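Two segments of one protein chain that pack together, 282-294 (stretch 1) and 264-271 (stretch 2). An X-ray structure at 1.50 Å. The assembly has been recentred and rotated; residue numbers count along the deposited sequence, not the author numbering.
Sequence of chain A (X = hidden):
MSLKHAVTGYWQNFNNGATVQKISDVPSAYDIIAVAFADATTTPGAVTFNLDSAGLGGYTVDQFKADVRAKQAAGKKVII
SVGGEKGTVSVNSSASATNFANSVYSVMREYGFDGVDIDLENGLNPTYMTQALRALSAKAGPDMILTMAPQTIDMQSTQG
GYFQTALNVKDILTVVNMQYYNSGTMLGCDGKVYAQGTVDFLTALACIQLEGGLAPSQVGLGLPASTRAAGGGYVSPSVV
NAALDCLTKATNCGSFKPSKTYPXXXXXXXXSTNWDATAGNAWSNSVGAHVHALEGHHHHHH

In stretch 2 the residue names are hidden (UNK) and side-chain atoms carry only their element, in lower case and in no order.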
ATOM      1  N   ALA A 282     -17.331   2.813   7.450  1.00 11.65           N
ATOM      2  CA  ALA A 282     -18.184   2.357   6.332  1.00 11.77           C
ATOM      3  C   ALA A 282     -17.333   1.676   5.255  1.00 12.22           C
ATOM      4  O   ALA A 282     -17.719   0.594   4.735  1.00 13.59           O
ATOM      5  CB  ALA A 282     -18.947   3.521   5.746  1.00 12.32           C
ATOM      6  N   TRP A 283     -16.185   2.244   4.939  1.00 12.06           N
ATOM      7  CA  TRP A 283     -15.379   1.686   3.832  1.00 11.67           C
ATOM      8  C   TRP A 283     -14.876   0.297   4.225  1.00 12.53           C
ATOM      9  O   TRP A 283     -15.067  -0.683   3.462  1.00 12.64           O
ATOM     10  CB  TRP A 283     -14.227   2.648   3.487  1.00 12.10           C
ATOM     11  CG  TRP A 283     -13.511   2.364   2.184  1.00 10.22           C
ATOM     12  CD1 TRP A 283     -13.713   3.001   0.994  1.00 13.03           C
ATOM     13  CD2 TRP A 283     -12.467   1.405   1.971  1.00 11.02           C
ATOM     14  NE1 TRP A 283     -12.860   2.486   0.020  1.00 11.75           N
ATOM     15  CE2 TRP A 283     -12.089   1.499   0.586  1.00 10.06           C
ATOM     16  CE3 TRP A 283     -11.840   0.439   2.779  1.00 11.61           C
ATOM     17  CZ2 TRP A 283     -11.078   0.691   0.031  1.00 11.16           C
ATOM     18  CZ3 TRP A 283     -10.822  -0.350   2.238  1.00 11.42           C
ATOM     19  CH2 TRP A 283     -10.477  -0.242   0.860  1.00 11.55           C
ATOM     20  N   SER A 284     -14.202   0.149   5.371  1.00 11.01           N
ATOM     21  CA  SER A 284     -13.672  -1.161   5.731  1.00 10.96           C
ATOM     22  C   SER A 284     -14.794  -2.184   5.999  1.00 11.51           C
ATOM     23  O   SER A 284     -14.611  -3.395   5.723  1.00 12.14           O
ATOM     24  CB  SER A 284     -12.670  -1.104   6.884  1.00 12.61           C
ATOM     25  OG  SER A 284     -13.270  -0.546   8.061  1.00 12.86           O
ATOM     26  N   ASN A 285     -15.938  -1.732   6.532  1.00 11.91           N
ATOM     27  CA  ASN A 285     -17.046  -2.677   6.744  1.00 11.80           C
ATOM     28  C   ASN A 285     -17.440  -3.309   5.401  1.00 12.29           C
ATOM     29  O   ASN A 285     -17.607  -4.522   5.324  1.00 14.34           O
ATOM     30  CB  ASN A 285     -18.259  -2.001   7.372  1.00 12.79           C
ATOM     31  CG  ASN A 285     -18.129  -1.861   8.882  1.00 13.81           C
ATOM     32  OD1 ASN A 285     -17.253  -2.460   9.492  1.00 13.94           O
ATOM     33  ND2 ASN A 285     -19.064  -1.120   9.477  1.00 16.23           N
ATOM     34  N   SER A 286     -17.607  -2.492   4.366  1.00 11.09           N
ATOM     35  CA  SER A 286     -18.197  -3.008   3.107  1.00 11.31           C
ATOM     36  C   SER A 286     -17.105  -3.662   2.264  1.00 12.16           C
ATOM     37  O   SER A 286     -17.298  -4.793   1.793  1.00 12.46           O
ATOM     38  CB  SER A 286     -18.861  -1.886   2.344  1.00 11.44           C
ATOM     39  OG  SER A 286     -19.117  -2.318   1.002  1.00 13.16           O
ATOM     40  N   VAL A 287     -15.993  -2.958   2.024  1.00 11.90           N
ATOM     41  CA  VAL A 287     -14.894  -3.535   1.214  1.00 11.50           C
ATOM     42  C   VAL A 287     -14.270  -4.728   1.912  1.00 13.02           C
ATOM     43  O   VAL A 287     -13.967  -5.748   1.278  1.00 13.24           O
ATOM     44  CB  VAL A 287     -13.848  -2.461   0.824  1.00 11.80           C
ATOM     45  CG1 VAL A 287     -12.713  -3.102   0.020  1.00 12.84           C
ATOM     46  CG2 VAL A 287     -14.542  -1.332   0.090  1.00 11.35           C
ATOM     47  N   GLY A 288     -14.076  -4.652   3.229  1.00 12.35           N
ATOM     48  CA  GLY A 288     -13.517  -5.806   3.957  1.00 13.67           C
ATOM     49  C   GLY A 288     -14.378  -7.058   3.827  1.00 14.45           C
ATOM     50  O   GLY A 288     -13.844  -8.143   3.536  1.00 16.25           O
ATOM     51  N   ALA A 289     -15.693  -6.913   4.026  1.00 14.44           N
ATOM     52  CA  ALA A 289     -16.596  -8.060   3.897  1.00 15.07           C
ATOM     53  C   ALA A 289     -16.476  -8.607   2.468  1.00 15.47           C
ATOM     54  O   ALA A 289     -16.442  -9.826   2.265  1.00 16.44           O
ATOM     55  CB  ALA A 289     -18.040  -7.657   4.175  1.00 15.87           C
ATOM     56  N   HIS A 290     -16.403  -7.712   1.484  1.00 14.22           N
ATOM     57  CA  HIS A 290     -16.407  -8.175   0.085  1.00 14.33           C
ATOM     58  C   HIS A 290     -15.119  -8.905  -0.263  1.00 15.14           C
ATOM     59  O   HIS A 290     -15.132  -9.981  -0.912  1.00 15.51           O
ATOM     60  CB  HIS A 290     -16.619  -7.015  -0.869  1.00 13.92           C
ATOM     61  CG  HIS A 290     -17.188  -7.447  -2.180  1.00 13.98           C
ATOM     62  ND1 HIS A 290     -18.527  -7.764  -2.318  1.00 16.41           N
ATOM     63  CD2 HIS A 290     -16.622  -7.636  -3.398  1.00 14.06           C
ATOM     64  CE1 HIS A 290     -18.759  -8.114  -3.577  1.00 18.11           C
ATOM     65  NE2 HIS A 290     -17.621  -8.052  -4.249  1.00 14.97           N
ATOM     66  N   VAL A 291     -13.985  -8.346   0.165  1.00 14.12           N
ATOM     67  CA  VAL A 291     -12.679  -8.959  -0.108  1.00 14.63           C
ATOM     68  C   VAL A 291     -12.575 -10.318   0.580  1.00 16.59           C
ATOM     69  O   VAL A 291     -12.091 -11.292  -0.026  1.00 18.55           O
ATOM     70  CB  VAL A 291     -11.507  -8.018   0.306  1.00 13.64           C
ATOM     71  CG1 VAL A 291     -10.147  -8.744   0.339  1.00 15.81           C
ATOM     72  CG2 VAL A 291     -11.449  -6.799  -0.639  1.00 14.94           C
ATOM     73  N   HIS A 292     -13.028 -10.398   1.833  1.00 17.24           N
ATOM     74  CA  HIS A 292     -12.910 -11.630   2.617  1.00 19.03           C
ATOM     75  C   HIS A 292     -13.923 -12.686   2.188  1.00 22.10           C
ATOM     76  O   HIS A 292     -13.873 -13.828   2.665  1.00 24.94           O
ATOM     77  CB  HIS A 292     -12.968 -11.315   4.108  1.00 18.84           C
ATOM     78  CG  HIS A 292     -11.822 -10.457   4.537  1.00 16.90           C
ATOM     79  ND1 HIS A 292     -11.953  -9.395   5.426  1.00 16.89           N
ATOM     80  CD2 HIS A 292     -10.526 -10.476   4.152  1.00 15.48           C
ATOM     81  CE1 HIS A 292     -10.774  -8.816   5.572  1.00 17.70           C
ATOM     82  NE2 HIS A 292      -9.890  -9.446   4.811  1.00 15.79           N
ATOM     83  N   ALA A 293     -14.841 -12.288   1.314  1.00 22.81           N
ATOM     84  CA  ALA A 293     -15.739 -13.249   0.652  1.00 24.99           C
ATOM     85  C   ALA A 293     -15.239 -13.696  -0.735  1.00 26.62           C
ATOM     86  O   ALA A 293     -15.847 -14.606  -1.324  1.00 28.10           O
ATOM     87  CB  ALA A 293     -17.124 -12.681   0.550  1.00 23.69           C
ATOM     88  N   LEU A 294     -14.183 -13.078  -1.284  1.00 27.70           N
ATOM     89  CA  LEU A 294     -13.605 -13.556  -2.562  1.00 29.43           C
ATOM     90  C   LEU A 294     -12.994 -14.946  -2.326  1.00 30.92           C
ATOM     91  O   LEU A 294     -13.397 -15.910  -2.995  1.00 34.49           O
ATOM     92  CB  LEU A 294     -12.532 -12.604  -3.150  1.00 29.49           C
ATOM     93  CG  LEU A 294     -12.781 -11.099  -3.373  1.00 29.34           C
ATOM     94  CD1 LEU A 294     -11.474 -10.374  -3.715  1.00 28.77           C
ATOM     95  CD2 LEU A 294     -13.820 -10.842  -4.463  1.00 29.67           C
ATOM     96  N   UNK A 264      -7.531 -14.761  -8.215  1.00 14.07           N
ATOM     97  CA  UNK A 264      -6.577 -14.607  -7.080  1.00 14.51           C
ATOM     98  C   UNK A 264      -6.135 -13.164  -6.847  1.00 13.18           C
ATOM     99  O   UNK A 264      -5.169 -12.920  -6.121  1.00 12.73           O
ATOM    100  c   UNK A 264      -5.690 -16.980  -7.109  1.00 22.93           C
ATOM    101  o   UNK A 264      -6.765 -17.318  -6.550  1.00 27.39           O
ATOM    102  o   UNK A 264      -4.875 -17.794  -7.589  1.00 30.64           O
ATOM    103  c   UNK A 264      -5.349 -15.506  -7.245  1.00 16.56           C
ATOM    104  N   UNK A 265      -6.850 -12.218  -7.447  1.00 11.63           N
ATOM    105  CA  UNK A 265      -6.580 -10.772  -7.196  1.00 11.34           C
ATOM    106  C   UNK A 265      -6.442 -10.554  -5.689  1.00 10.80           C
ATOM    107  O   UNK A 265      -7.299 -11.019  -4.912  1.00 12.25           O
ATOM    108  c   UNK A 265      -8.716  -7.674  -7.924  1.00 12.14           C
ATOM    109  c   UNK A 265      -7.742  -9.926  -7.739  1.00 11.66           C
ATOM    110  c   UNK A 265      -7.429  -8.446  -7.756  1.00 11.29           C
ATOM    111  c   UNK A 265      -6.449  -8.090  -8.868  1.00 12.48           C
ATOM    112  N   UNK A 266      -5.398  -9.826  -5.272  1.00 10.75           N
ATOM    113  CA  UNK A 266      -5.132  -9.783  -3.815  1.00 11.26           C
ATOM    114  C   UNK A 266      -6.286  -9.168  -3.025  1.00 11.16           C
ATOM    115  O   UNK A 266      -6.743  -9.709  -2.021  1.00 11.98           O
ATOM    116  n   UNK A 266      -1.502 -12.118  -0.196  1.00 22.18           N
ATOM    117  n   UNK A 266      -1.917 -10.642  -1.905  1.00 16.46           N
ATOM    118  n   UNK A 266       0.066 -11.770  -1.858  1.00 19.91           N
ATOM    119  c   UNK A 266      -1.113 -11.503  -1.304  1.00 19.85           C
ATOM    120  c   UNK A 266      -3.531  -8.903  -1.997  1.00 12.99           C
ATOM    121  c   UNK A 266      -3.215 -10.249  -1.402  1.00 17.35           C
ATOM    122  c   UNK A 266      -3.848  -9.004  -3.514  1.00 11.76           C
ATOM    123  N   UNK A 267      -6.738  -7.983  -3.442  1.00 10.71           N
ATOM    124  CA  UNK A 267      -7.741  -7.259  -2.660  1.00  9.75           C
ATOM    125  C   UNK A 267      -7.650  -5.766  -2.850  1.00 10.36           C
ATOM    126  O   UNK A 267      -7.508  -5.269  -3.979  1.00 10.03           O
ATOM    127  N   UNK A 268      -7.701  -5.054  -1.714  1.00 10.13           N
ATOM    128  CA  UNK A 268      -7.842  -3.599  -1.752  1.00  9.26           C
ATOM    129  C   UNK A 268      -6.996  -2.972  -0.682  1.00  9.21           C
ATOM    130  O   UNK A 268      -6.452  -3.656   0.190  1.00  9.76           O
ATOM    131  c   UNK A 268      -9.334  -3.172  -1.603  1.00 10.30           C
ATOM    132  N   UNK A 269      -6.874  -1.652  -0.785  1.00  8.30           N
ATOM    133  CA  UNK A 269      -6.048  -0.882   0.169  1.00  9.05           C
ATOM    134  C   UNK A 269      -6.758   0.447   0.397  1.00  8.86           C
ATOM    135  O   UNK A 269      -7.457   0.954  -0.495  1.00  8.47           O
ATOM    136  c   UNK A 269      -4.654  -0.629  -0.430  1.00  8.90           C
ATOM    137  c   UNK A 269      -3.776   0.319   0.413  1.00 11.15           C
ATOM    138  c   UNK A 269      -2.733   2.478  -1.431  1.00 10.97           C
ATOM    139 se   UNK A 269      -4.107   2.241  -0.055  1.00 14.76          SE
ATOM    140  N   UNK A 270      -6.587   1.043   1.597  1.00  9.14           N
ATOM    141  CA  UNK A 270      -7.087   2.418   1.769  1.00  9.92           C
ATOM    142  C   UNK A 270      -6.156   3.327   2.581  1.00  8.88           C
ATOM    143  O   UNK A 270      -5.495   2.891   3.561  1.00  9.96           O
ATOM    144  o   UNK A 270      -9.082   3.751   2.226  1.00 10.14           O
ATOM    145  c   UNK A 270      -8.508   2.442   2.373  1.00  9.87           C
ATOM    146  c   UNK A 270      -8.494   2.064   3.837  1.00 11.46           C
ATOM    147  N   UNK A 271      -6.142   4.586   2.123  1.00  8.76           N
ATOM    148  CA  UNK A 271      -5.604   5.698   2.915  1.00  8.91           C
ATOM    149  C   UNK A 271      -6.834   6.383   3.508  1.00  8.51           C
ATOM    150  O   UNK A 271      -7.632   6.944   2.734  1.00  9.94           O
ATOM    151  c   UNK A 271      -2.202   7.033   3.895  1.00 11.89           C
ATOM    152  n   UNK A 271      -4.315   9.917   3.714  1.00 12.26           N
ATOM    153  c   UNK A 271      -3.231   7.937   3.595  1.00 11.38           C
ATOM    154  c   UNK A 271      -4.396   7.864   2.772  1.00 10.56           C
ATOM    155  c   UNK A 271      -4.877   6.661   1.988  1.00  9.50           C
ATOM    156  c   UNK A 271      -1.179   8.745   5.300  1.00 13.77           C
ATOM    157  c   UNK A 271      -3.201   9.243   4.154  1.00 12.01           C
ATOM    158  c   UNK A 271      -5.035   9.076   2.861  1.00 11.31           C
ATOM    159  c   UNK A 271      -1.189   7.432   4.750  1.00 13.02           C
ATOM    160  c   UNK A 271      -2.172   9.658   5.029  1.00 14.14           C
TER

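Position 264 carries two side-chain carbons, the second bearing two oxygens, and it makes no contact with stretch 1. That is a short carboxylate, Asp264. Its CA-to-CB bond points away from stretch 1.

At position 265 there are four carbons, forked at the second, with no heteroatom. The CA-to-CB bond points sideways, and CB of 265 stays 5.5 Å from Leu294 CD1, so the contact falls to the backbone, where O of 265 lies 4.4 Å from Leu294 CD1. The fork identifies Leu265.

Position 266 has three carbons in a row, then a nitrogen, then a carbon holding two further nitrogens. Val291 CG1 meets only the main chain, 4.3 Å from O of 266. The guanidinium identifies Arg266. The CA-to-CB bond of Arg266 points away from stretch 1, and NE, NH1 and NH2 are hydrogen-bonded elsewhere in the structure.

Position 267 has no side-chain atoms, and its phi/psi of 152/-134° would jam a CB against the preceding carbonyl oxygen. An ideal CB would also sit a tight 3.2 Å from Val291 CG1, which instead lies 4.1 Å from CA of 267. These observations give Gly267.

A single carbon at position 268, CB, points toward the helix and is touched by three side chains: it lies 3.7 Å from Val287 CG1, 4.0 Å from Trp283 CH2 and 4.3 Å from Val291 CG2. This is Ala268.

Position 269 shows an unbranched chain of two carbons, a selenium and a terminal carbon. Its CA-to-CB bond points away, leaving the carbonyl to make the contact, with O of 269 3.5 Å from Trp283 CH2. The selenium marks selenomethionine, Met269.

At position 270 the first carbon bears one oxygen and one carbon. This CB stands 3.6 Å from the centroid of the six-membered ring of Trp283, 12° off the ring normal, a CH-pi contact over the face. The branching is that of Thr270. Thr270 OG1 is hydrogen-bonded elsewhere in the structure.

Position 271 has one carbon followed by fused five- and six-membered rings holding eight carbons and one nitrogen. It is out of reach of stretch 1; its nearest side-chain atom, CB of 271, is 8.8 Å from Trp283 CZ2. The indole identifies Trp271.

The contact works by apolar packing, with no hydrogen bond between the stretches. Helix and strand axes approach to 8.6 Å and run nearly antiparallel, at 157°. Trp283, Val287 and Val291 recur at four-residue intervals, so they point toward the strand together; the bond from Val287 N to Trp283 O (2.8 Å) and that from Val291 N to Val287 O (2.8 Å) keep this spacing. Strand alternation presents Ala268 and Thr270 to them while turning the CA-to-CB bond of Met269 away. Together the two segments bury 297 Å².

Stretch 2 264-271: DLRGAMTW
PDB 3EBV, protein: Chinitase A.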